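Local coordinates for AP endonuclease, family protein 2 (Mycobacterium smegmatis, PDB 5TNV) that binds magnesium in a xylose isomerase-like TIM barrel and may act as an endonuclease, at residues 203-211 / 240-248; 250-258 / 270-281. All blocks are in the same frame, centred on the assembly; numbering follows the deposited sequence.

Interaction 1 (203-211 / 240-248)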
loop_
_atom_site.group_PDB
_atom_site.type_symbol
_atom_site.label_atom_id
_atom_site.label_comp_id
_atom_site.label_asym_id
_atom_site.label_seq_id
_atom_site.Cartn_x
_atom_site.Cartn_y
_atom_site.Cartn_z
ATOM N N PRO A 203 -15.633 -21.919 -2.534
ATOM C CA PRO A 203 -15.294 -22.817 -1.423
ATOM C C PRO A 203 -16.109 -24.107 -1.376
ATOM O O PRO A 203 -15.553 -25.190 -1.252
ATOM C CB PRO A 203 -15.532 -21.913 -0.195
ATOM C CG PRO A 203 -15.203 -20.510 -0.687
ATOM C CD PRO A 203 -15.774 -20.492 -2.080
ATOM N N ASP A 204 -17.416 -24.003 -1.480
ATOM C CA ASP A 204 -18.229 -25.217 -1.437
ATOM C C ASP A 204 -17.911 -26.135 -2.612
ATOM O O ASP A 204 -17.884 -27.369 -2.412
ATOM C CB ASP A 204 -19.709 -24.890 -1.396
ATOM C CG ASP A 204 -20.216 -24.298 -0.122
ATOM O OD1 ASP A 204 -19.518 -24.374 0.910
ATOM O OD2 ASP A 204 -21.333 -23.750 -0.137
ATOM N N ASP A 205 -17.703 -25.601 -3.798
ATOM C CA ASP A 205 -17.426 -26.454 -4.941
ATOM C C ASP A 205 -16.095 -27.144 -4.755
ATOM O O ASP A 205 -15.924 -28.302 -5.119
ATOM C CB ASP A 205 -17.458 -25.690 -6.252
ATOM C CG ASP A 205 -18.840 -25.408 -6.776
ATOM O OD1 ASP A 205 -19.842 -25.897 -6.237
ATOM O OD2 ASP A 205 -18.879 -24.684 -7.818
ATOM N N ALA A 206 -15.098 -26.427 -4.206
ATOM C CA ALA A 206 -13.767 -27.016 -3.979
ATOM C C ALA A 206 -13.843 -28.120 -2.976
ATOM O O ALA A 206 -13.192 -29.163 -3.156
ATOM C CB ALA A 206 -12.819 -25.905 -3.562
ATOM N N VAL A 207 -14.585 -27.915 -1.888
ATOM C CA VAL A 207 -14.725 -28.984 -0.910
ATOM C C VAL A 207 -15.401 -30.217 -1.482
ATOM O O VAL A 207 -14.971 -31.369 -1.289
ATOM C CB VAL A 207 -15.466 -28.472 0.379
ATOM C CG1 VAL A 207 -15.766 -29.611 1.354
ATOM C CG2 VAL A 207 -14.649 -27.404 1.117
ATOM N N ALA A 208 -16.462 -30.013 -2.249
ATOM C CA ALA A 208 -17.180 -31.139 -2.836
ATOM C C ALA A 208 -16.271 -31.873 -3.834
ATOM O O ALA A 208 -16.315 -33.113 -3.935
ATOM C CB ALA A 208 -18.455 -30.722 -3.492
ATOM N N PHE A 209 -15.448 -31.102 -4.550
ATOM C CA PHE A 209 -14.557 -31.704 -5.553
ATOM C C PHE A 209 -13.496 -32.550 -4.860
ATOM O O PHE A 209 -13.245 -33.707 -5.259
ATOM C CB PHE A 209 -13.950 -30.643 -6.430
ATOM C CG PHE A 209 -13.227 -31.157 -7.664
ATOM C CD1 PHE A 209 -11.892 -31.527 -7.664
ATOM C CD2 PHE A 209 -13.923 -31.248 -8.871
ATOM C CE1 PHE A 209 -11.285 -31.985 -8.814
ATOM C CE2 PHE A 209 -13.309 -31.696 -10.039
ATOM C CZ PHE A 209 -11.992 -32.067 -9.990
ATOM N N ILE A 210 -12.850 -32.023 -3.818
ATOM C CA ILE A 210 -11.790 -32.784 -3.165
ATOM C C ILE A 210 -12.380 -34.021 -2.477
ATOM O O ILE A 210 -11.783 -35.095 -2.462
ATOM C CB ILE A 210 -10.932 -31.909 -2.230
ATOM C CG1 ILE A 210 -9.616 -32.606 -1.893
ATOM C CG2 ILE A 210 -11.662 -31.510 -0.985
ATOM C CD1 ILE A 210 -8.683 -32.747 -3.072
ATOM N N LYS A 211 -13.603 -33.911 -1.961
ATOM C CA LYS A 211 -14.263 -35.087 -1.388
ATOM C C LYS A 211 -14.574 -36.124 -2.455
ATOM O O LYS A 211 -14.368 -37.326 -2.266
ATOM C CB LYS A 211 -15.581 -34.630 -0.686
ATOM C CG LYS A 211 -15.279 -33.921 0.668
ATOM C CD LYS A 211 -16.509 -33.686 1.511
ATOM C CE LYS A 211 -16.154 -32.957 2.798
ATOM N NZ LYS A 211 -15.841 -33.816 3.984
ATOM N N MET A 240 -14.387 -18.188 4.056
ATOM C CA MET A 240 -13.967 -19.056 2.949
ATOM C C MET A 240 -12.764 -19.888 3.337
ATOM O O MET A 240 -12.702 -21.091 3.063
ATOM C CB MET A 240 -13.619 -18.214 1.716
ATOM C CG MET A 240 -14.796 -17.387 1.137
ATOM S SD MET A 240 -14.511 -16.861 -0.560
ATOM C CE MET A 240 -13.301 -15.560 -0.369
ATOM N N TYR A 241 -11.750 -19.278 3.959
ATOM C CA TYR A 241 -10.557 -20.000 4.363
ATOM C C TYR A 241 -10.867 -21.062 5.405
ATOM O O TYR A 241 -10.319 -22.151 5.347
ATOM C CB TYR A 241 -9.475 -19.044 4.848
ATOM C CG TYR A 241 -8.547 -18.539 3.762
ATOM C CD1 TYR A 241 -7.725 -19.435 3.073
ATOM C CD2 TYR A 241 -8.445 -17.191 3.439
ATOM C CE1 TYR A 241 -6.866 -19.034 2.088
ATOM C CE2 TYR A 241 -7.571 -16.772 2.437
ATOM C CZ TYR A 241 -6.776 -17.700 1.780
ATOM O OH TYR A 241 -5.874 -17.354 0.775
ATOM N N ALA A 242 -11.770 -20.781 6.356
ATOM C CA ALA A 242 -12.123 -21.805 7.317
ATOM C C ALA A 242 -12.692 -23.067 6.656
ATOM O O ALA A 242 -12.473 -24.187 7.128
ATOM C CB ALA A 242 -13.145 -21.238 8.349
ATOM N N LYS A 243 -13.400 -22.908 5.567
ATOM C CA LYS A 243 -13.970 -24.053 4.898
ATOM C C LYS A 243 -12.899 -24.896 4.214
ATOM O O LYS A 243 -13.033 -26.111 4.201
ATOM C CB LYS A 243 -14.999 -23.590 3.862
ATOM C CG LYS A 243 -16.342 -23.194 4.355
ATOM C CD LYS A 243 -17.246 -22.851 3.175
ATOM C CE LYS A 243 -18.553 -22.527 3.841
ATOM N NZ LYS A 243 -19.530 -22.275 2.771
ATOM N N VAL A 244 -11.972 -24.247 3.532
ATOM C CA VAL A 244 -11.063 -24.984 2.653
ATOM C C VAL A 244 -9.727 -25.351 3.290
ATOM O O VAL A 244 -9.088 -26.329 2.843
ATOM C CB VAL A 244 -10.846 -24.273 1.294
ATOM C CG1 VAL A 244 -12.156 -24.229 0.511
ATOM C CG2 VAL A 244 -10.255 -22.886 1.475
ATOM N N LEU A 245 -9.259 -24.630 4.312
ATOM C CA LEU A 245 -7.969 -24.961 4.924
ATOM C C LEU A 245 -7.875 -26.392 5.429
ATOM O O LEU A 245 -6.769 -26.964 5.303
ATOM C CB LEU A 245 -7.607 -23.942 5.995
ATOM C CG LEU A 245 -7.069 -22.624 5.439
ATOM C CD1 LEU A 245 -7.013 -21.591 6.553
ATOM C CD2 LEU A 245 -5.706 -22.791 4.783
ATOM N N PRO A 246 -8.914 -27.013 6.001
ATOM C CA PRO A 246 -8.790 -28.419 6.444
ATOM C C PRO A 246 -8.391 -29.379 5.332
ATOM O O PRO A 246 -7.943 -30.469 5.648
ATOM C CB PRO A 246 -10.191 -28.750 6.975
ATOM C CG PRO A 246 -10.699 -27.419 7.464
ATOM C CD PRO A 246 -10.224 -26.459 6.377
ATOM N N TYR A 247 -8.596 -29.031 4.072
ATOM C CA TYR A 247 -8.339 -29.887 2.934
ATOM C C TYR A 247 -7.099 -29.469 2.144
ATOM O O TYR A 247 -6.856 -30.019 1.069
ATOM C CB TYR A 247 -9.550 -29.885 1.988
ATOM C CG TYR A 247 -10.826 -30.301 2.654
ATOM C CD1 TYR A 247 -11.137 -31.636 2.749
ATOM C CD2 TYR A 247 -11.710 -29.371 3.190
ATOM C CE1 TYR A 247 -12.304 -32.048 3.359
ATOM C CE2 TYR A 247 -12.866 -29.766 3.827
ATOM C CZ TYR A 247 -13.146 -31.108 3.895
ATOM O OH TYR A 247 -14.350 -31.523 4.521
ATOM N N SER A 248 -6.356 -28.473 2.636
ATOM C CA SER A 248 -5.284 -27.827 1.896
ATOM C C SER A 248 -3.905 -28.420 2.170
ATOM O O SER A 248 -3.509 -28.606 3.323
ATOM C CB SER A 248 -5.311 -26.326 2.206
ATOM O OG SER A 248 -6.490 -25.721 1.738
#
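Y247, P203 and K243 carry most of this contact between two neighbouring outer helices of the TIM barrel. The short axes of 203-211 and 240-244 run parallel, 3° apart and 9.5 Å from each other, as neighbours in the outer helical layer of the alpha/beta barrel.

Y247 follows the helix, in a 3-10 turn, and its ring reaches back to the other helix. V207 CG1 touches Y247 CE2 at 3.8 Å, while I210 CG2 lies against the CG and CD1 side of the same ring. V207 sets both its methyls to work: CG1 is anti to the backbone N (chi1 174°) and meets the tyrosine; CG2 lies near K243 O and V244 CG1 and also borders the ring. The ring also rests on L220 of strand 218-221, the strand under both helices; A206 and V244 touch L220 too, and I210 touches V218.

P203 opens the first helix and meets the second with its ring carbons. Its CG sits 3.6 Å from M240 CG, near the sulfur as well. Its CB packs on the aliphatic part of K243, against CD at 3.9 Å, and V244 CG1 lies beside its backbone.

K243 crosses the gap with its chain fully extended beyond CG. The methylenes pass P203, which leaves the ammonium group at the more open outer side, next to exposed D204. There the two side chains form a salt bridge. K243 NZ meets D204 OD1 at 2.8 Å on the syn side, 30° out of the carboxylate plane.

Interaction 2 (250-258 / 270-281)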
loop_
_atom_site.group_PDB
_atom_site.type_symbol
_atom_site.label_atom_id
_atom_site.label_comp_id
_atom_site.label_asym_id
_atom_site.label_seq_id
_atom_site.Cartn_x
_atom_site.Cartn_y
_atom_site.Cartn_z
ATOM N N PHE A 250 -1.080 -27.093 0.113
ATOM C CA PHE A 250 -0.190 -26.165 -0.597
ATOM C C PHE A 250 -0.915 -24.827 -0.613
ATOM O O PHE A 250 -2.132 -24.810 -0.500
ATOM C CB PHE A 250 0.024 -26.686 -2.020
ATOM C CG PHE A 250 0.908 -25.828 -2.906
ATOM C CD1 PHE A 250 2.163 -25.415 -2.492
ATOM C CD2 PHE A 250 0.484 -25.470 -4.190
ATOM C CE1 PHE A 250 2.983 -24.673 -3.294
ATOM C CE2 PHE A 250 1.318 -24.721 -5.011
ATOM C CZ PHE A 250 2.570 -24.345 -4.589
ATOM N N TRP A 251 -0.191 -23.727 -0.801
ATOM C CA TRP A 251 -0.865 -22.428 -0.669
ATOM C C TRP A 251 -0.156 -21.352 -1.519
ATOM O O TRP A 251 0.868 -20.837 -1.131
ATOM C CB TRP A 251 -0.900 -22.048 0.807
ATOM C CG TRP A 251 -1.909 -20.988 1.178
ATOM C CD1 TRP A 251 -2.733 -20.206 0.402
ATOM C CD2 TRP A 251 -2.195 -20.625 2.548
ATOM N NE1 TRP A 251 -3.488 -19.386 1.209
ATOM C CE2 TRP A 251 -3.185 -19.624 2.518
ATOM C CE3 TRP A 251 -1.687 -21.074 3.744
ATOM C CZ2 TRP A 251 -3.671 -19.073 3.701
ATOM C CZ3 TRP A 251 -2.162 -20.526 4.941
ATOM C CH2 TRP A 251 -3.146 -19.527 4.897
ATOM N N HIS A 252 -0.788 -21.009 -2.639
ATOM C CA HIS A 252 -0.526 -19.759 -3.358
ATOM C C HIS A 252 -1.176 -18.646 -2.519
ATOM O O HIS A 252 -2.395 -18.676 -2.320
ATOM C CB HIS A 252 -1.143 -19.748 -4.742
ATOM C CG HIS A 252 -0.477 -20.537 -5.800
ATOM N ND1 HIS A 252 -0.876 -20.415 -7.112
ATOM C CD2 HIS A 252 0.529 -21.458 -5.711
ATOM C CE1 HIS A 252 -0.088 -21.243 -7.779
ATOM N NE2 HIS A 252 0.769 -21.879 -7.010
ATOM N N ILE A 253 -0.370 -17.721 -2.060
ATOM C CA ILE A 253 -0.831 -16.780 -1.015
ATOM C C ILE A 253 -0.580 -15.351 -1.504
ATOM O O ILE A 253 0.564 -14.920 -1.622
ATOM C CB ILE A 253 -0.166 -17.134 0.328
ATOM C CG1 ILE A 253 -0.708 -16.243 1.457
ATOM C CG2 ILE A 253 1.346 -17.140 0.293
ATOM C CD1 ILE A 253 -0.367 -16.732 2.856
ATOM N N LYS A 254 -1.670 -14.634 -1.746
ATOM C CA LYS A 254 -1.614 -13.251 -2.246
ATOM C C LYS A 254 -2.825 -12.498 -1.719
ATOM O O LYS A 254 -3.828 -13.076 -1.283
ATOM C CB LYS A 254 -1.511 -13.189 -3.770
ATOM C CG LYS A 254 -2.670 -13.767 -4.540
ATOM C CD LYS A 254 -2.570 -13.470 -6.032
ATOM C CE LYS A 254 -3.625 -14.157 -6.904
ATOM N NZ LYS A 254 -3.374 -15.615 -7.003
ATOM N N ASN A 255 -2.756 -11.157 -1.833
ATOM C CA ASN A 255 -3.798 -10.302 -1.303
ATOM C C ASN A 255 -4.148 -9.164 -2.279
ATOM O O ASN A 255 -3.383 -8.812 -3.182
ATOM C CB ASN A 255 -3.417 -9.739 0.072
ATOM C CG ASN A 255 -4.546 -9.544 1.059
ATOM O OD1 ASN A 255 -5.739 -9.687 0.694
ATOM N ND2 ASN A 255 -4.220 -9.234 2.287
ATOM N N TYR A 256 -5.303 -8.582 -2.025
ATOM C CA TYR A 256 -5.871 -7.478 -2.781
ATOM C C TYR A 256 -6.623 -6.576 -1.830
ATOM O O TYR A 256 -7.286 -7.110 -0.919
ATOM C CB TYR A 256 -6.901 -7.940 -3.824
ATOM C CG TYR A 256 -6.321 -8.801 -4.894
ATOM C CD1 TYR A 256 -6.095 -10.160 -4.723
ATOM C CD2 TYR A 256 -5.975 -8.257 -6.141
ATOM C CE1 TYR A 256 -5.553 -10.944 -5.701
ATOM C CE2 TYR A 256 -5.434 -9.032 -7.150
ATOM C CZ TYR A 256 -5.206 -10.404 -6.932
ATOM O OH TYR A 256 -4.699 -11.226 -7.898
ATOM N N SER A 257 -6.594 -5.247 -1.997
ATOM C CA SER A 257 -7.680 -4.462 -1.421
ATOM C C SER A 257 -8.989 -4.936 -2.063
ATOM O O SER A 257 -8.991 -5.412 -3.205
ATOM C CB SER A 257 -7.475 -2.980 -1.660
ATOM O OG SER A 257 -7.416 -2.702 -3.042
ATOM N N ARG A 258 -10.091 -4.721 -1.345
ATOM C CA ARG A 258 -11.423 -5.049 -1.867
ATOM C C ARG A 258 -12.363 -3.950 -1.385
ATOM O O ARG A 258 -12.331 -3.602 -0.191
ATOM C CB ARG A 258 -11.894 -6.404 -1.376
ATOM C CG ARG A 258 -13.289 -6.817 -1.827
ATOM C CD ARG A 258 -13.623 -8.248 -1.429
ATOM N NE ARG A 258 -14.987 -8.625 -1.761
ATOM C CZ ARG A 258 -15.432 -8.916 -2.989
ATOM N NH1 ARG A 258 -14.598 -8.961 -4.010
ATOM N NH2 ARG A 258 -16.725 -9.157 -3.141
ATOM N N ALA A 270 -7.336 -4.027 -5.843
ATOM C CA ALA A 270 -5.974 -3.728 -6.284
ATOM C C ALA A 270 -5.014 -4.718 -5.665
ATOM O O ALA A 270 -5.076 -4.969 -4.448
ATOM C CB ALA A 270 -5.523 -2.325 -5.928
ATOM N N PRO A 271 -4.070 -5.285 -6.435
ATOM C CA PRO A 271 -3.075 -6.169 -5.808
ATOM C C PRO A 271 -2.244 -5.386 -4.816
ATOM O O PRO A 271 -1.771 -4.297 -5.111
ATOM C CB PRO A 271 -2.247 -6.669 -6.988
ATOM C CG PRO A 271 -2.629 -5.926 -8.156
ATOM C CD PRO A 271 -3.857 -5.134 -7.874
ATOM N N LEU A 272 -2.030 -5.970 -3.628
ATOM C CA LEU A 272 -1.250 -5.347 -2.590
ATOM C C LEU A 272 -0.483 -6.411 -1.813
ATOM O O LEU A 272 -0.902 -7.584 -1.811
ATOM C CB LEU A 272 -2.132 -4.605 -1.575
ATOM C CG LEU A 272 -2.779 -3.301 -2.060
ATOM C CD1 LEU A 272 -3.739 -2.798 -0.993
ATOM C CD2 LEU A 272 -1.733 -2.254 -2.385
ATOM N N PRO A 273 0.596 -6.024 -1.110
ATOM C CA PRO A 273 1.223 -6.940 -0.145
ATOM C C PRO A 273 0.211 -7.611 0.772
ATOM O O PRO A 273 -0.839 -7.054 1.112
ATOM C CB PRO A 273 2.149 -6.022 0.640
ATOM C CG PRO A 273 2.523 -4.934 -0.363
ATOM C CD PRO A 273 1.271 -4.734 -1.164
ATOM N N LEU A 274 0.576 -8.815 1.224
ATOM C CA LEU A 274 -0.228 -9.524 2.198
ATOM C C LEU A 274 -0.661 -8.628 3.368
ATOM O O LEU A 274 -1.829 -8.690 3.780
ATOM C CB LEU A 274 0.472 -10.756 2.777
ATOM C CG LEU A 274 0.862 -11.854 1.778
ATOM C CD1 LEU A 274 1.507 -13.016 2.515
ATOM C CD2 LEU A 274 -0.303 -12.316 0.930
ATOM N N LYS A 275 0.253 -7.833 3.907
ATOM C CA LYS A 275 -0.033 -7.034 5.089
ATOM C C LYS A 275 -1.136 -5.989 4.889
ATOM O O LYS A 275 -1.697 -5.525 5.858
ATOM C CB LYS A 275 1.261 -6.333 5.551
ATOM C CG LYS A 275 1.177 -5.709 6.965
ATOM C CD LYS A 275 2.484 -5.114 7.418
ATOM C CE LYS A 275 3.572 -6.088 7.616
ATOM N NZ LYS A 275 4.820 -5.500 8.124
ATOM N N TYR A 276 -1.360 -5.566 3.635
ATOM C CA TYR A 276 -2.180 -4.372 3.357
ATOM C C TYR A 276 -3.506 -4.647 2.717
ATOM O O TYR A 276 -4.308 -3.706 2.584
ATOM C CB TYR A 276 -1.399 -3.362 2.489
ATOM C CG TYR A 276 -0.060 -2.959 2.997
ATOM C CD1 TYR A 276 0.251 -2.894 4.365
ATOM C CD2 TYR A 276 0.935 -2.648 2.099
ATOM C CE1 TYR A 276 1.510 -2.520 4.800
ATOM C CE2 TYR A 276 2.205 -2.306 2.531
ATOM C CZ TYR A 276 2.503 -2.232 3.874
ATOM O OH TYR A 276 3.765 -1.888 4.240
ATOM N N GLY A 277 -3.783 -5.865 2.249
ATOM C CA GLY A 277 -5.008 -6.146 1.555
ATOM C C GLY A 277 -6.161 -6.550 2.455
ATOM O O GLY A 277 -6.066 -6.439 3.688
ATOM N N TYR A 278 -7.241 -6.973 1.856
ATOM C CA TYR A 278 -8.517 -7.234 2.576
ATOM C C TYR A 278 -8.425 -8.453 3.489
ATOM O O TYR A 278 -9.014 -8.464 4.584
ATOM C CB TYR A 278 -9.629 -7.396 1.552
ATOM C CG TYR A 278 -11.016 -7.438 2.162
ATOM C CD1 TYR A 278 -11.577 -6.295 2.677
ATOM C CD2 TYR A 278 -11.776 -8.606 2.193
ATOM C CE1 TYR A 278 -12.861 -6.330 3.240
ATOM C CE2 TYR A 278 -13.030 -8.642 2.735
ATOM C CZ TYR A 278 -13.583 -7.486 3.272
ATOM O OH TYR A 278 -14.854 -7.581 3.812
ATOM N N VAL A 279 -7.748 -9.518 3.065
ATOM C CA VAL A 279 -7.570 -10.681 3.926
ATOM C C VAL A 279 -6.650 -10.308 5.084
ATOM O O VAL A 279 -5.660 -9.588 4.850
ATOM C CB VAL A 279 -6.945 -11.844 3.137
ATOM C CG1 VAL A 279 -6.833 -13.099 4.042
ATOM C CG2 VAL A 279 -7.716 -12.179 1.876
ATOM N N ASN A 280 -6.944 -10.791 6.288
ATOM C CA ASN A 280 -6.029 -10.705 7.422
ATOM C C ASN A 280 -5.196 -11.976 7.452
ATOM O O ASN A 280 -5.613 -12.991 8.030
ATOM C CB ASN A 280 -6.772 -10.492 8.725
ATOM C CG ASN A 280 -5.788 -10.281 9.875
ATOM O OD1 ASN A 280 -4.622 -10.687 9.828
ATOM N ND2 ASN A 280 -6.259 -9.672 10.973
ATOM N N TYR A 281 -4.031 -11.959 6.790
ATOM C CA TYR A 281 -3.246 -13.186 6.713
ATOM C C TYR A 281 -2.530 -13.514 8.015
ATOM O O TYR A 281 -2.054 -14.674 8.152
ATOM C CB TYR A 281 -2.275 -13.138 5.531
ATOM C CG TYR A 281 -2.946 -13.543 4.221
ATOM C CD1 TYR A 281 -3.302 -14.876 4.003
ATOM C CD2 TYR A 281 -3.224 -12.641 3.223
ATOM C CE1 TYR A 281 -3.889 -15.279 2.837
ATOM C CE2 TYR A 281 -3.826 -13.032 2.030
ATOM C CZ TYR A 281 -4.153 -14.352 1.843
ATOM O OH TYR A 281 -4.744 -14.805 0.672
HETATM O O HOH W 1 0.012 -10.121 -2.406
#
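N255 and the backbone of 270-281 are joined by a dense set of hydrogen bonds. The side-chain amide of N255 is buried and uses both ends. Its ND2 gives one bond to L274 O at 2.9 Å, almost in the amide plane, and another to V279 O at 3.0 Å. Its OD1 takes V279 N at 3.1 Å, in the carbonyl plane and on a lone pair. Three bonds to the turn thus fix the rotation of the amide. G277, with no side chain, brings its CA to 3.5 Å from N255 CG. Y281 OH donates to K254 O at 2.8 Å and also has Y241 OH as a partner.

Backbone bonds continue along the strand. Y278 N reaches Y256 O at 2.8 Å, and S257 N bonds to A270 O. A water links N255 N to L272 O.

Aromatic and apolar contacts fill in beside these bonds. The Y281 ring is held between V279 CG1 over one face and I253 CG1 over the opposite face, the latter a CH-pi contact 4.0 Å from the centroid. W251 CZ2 comes to its edge. L274 CD2 lies on K254 CA, 3.6 Å away. R258 CB makes an off-centre CH-pi contact with the Y278 ring, whose hydroxyl bonds to I154 of the second subunit.

H252 and K254 serve the metal site. K254 NZ forms salt bridges with D223 and E300. H252 ND1 binds magnesium together with E193 and D223. The arrangement is a loosely bonded beta hairpin that continues a barrel strand beside the metal site of a xylose isomerase-like TIM barrel.

In the fold
Along the chain, interaction 1 comes first. It closes a loop of 28 residues that holds strand 218-221 and helix 225-228, so helices 203-213 and 237-244 pack side by side outside that strand. The chain then enters strand 251-261, and interaction 2 closes the shorter excursion of 11 residues round the hairpin turn, from strand 251-261 into strand 266-272. The two contacts are in series and neither nests in nor crosses the other. They still meet: Y241 OH lies 2.8 Å from Y281 OH, a probable hydrogen bond, and L245 packs on W251. Helix 237-244 is thereby tied to strand 251-261 and to the start of helix 281-290.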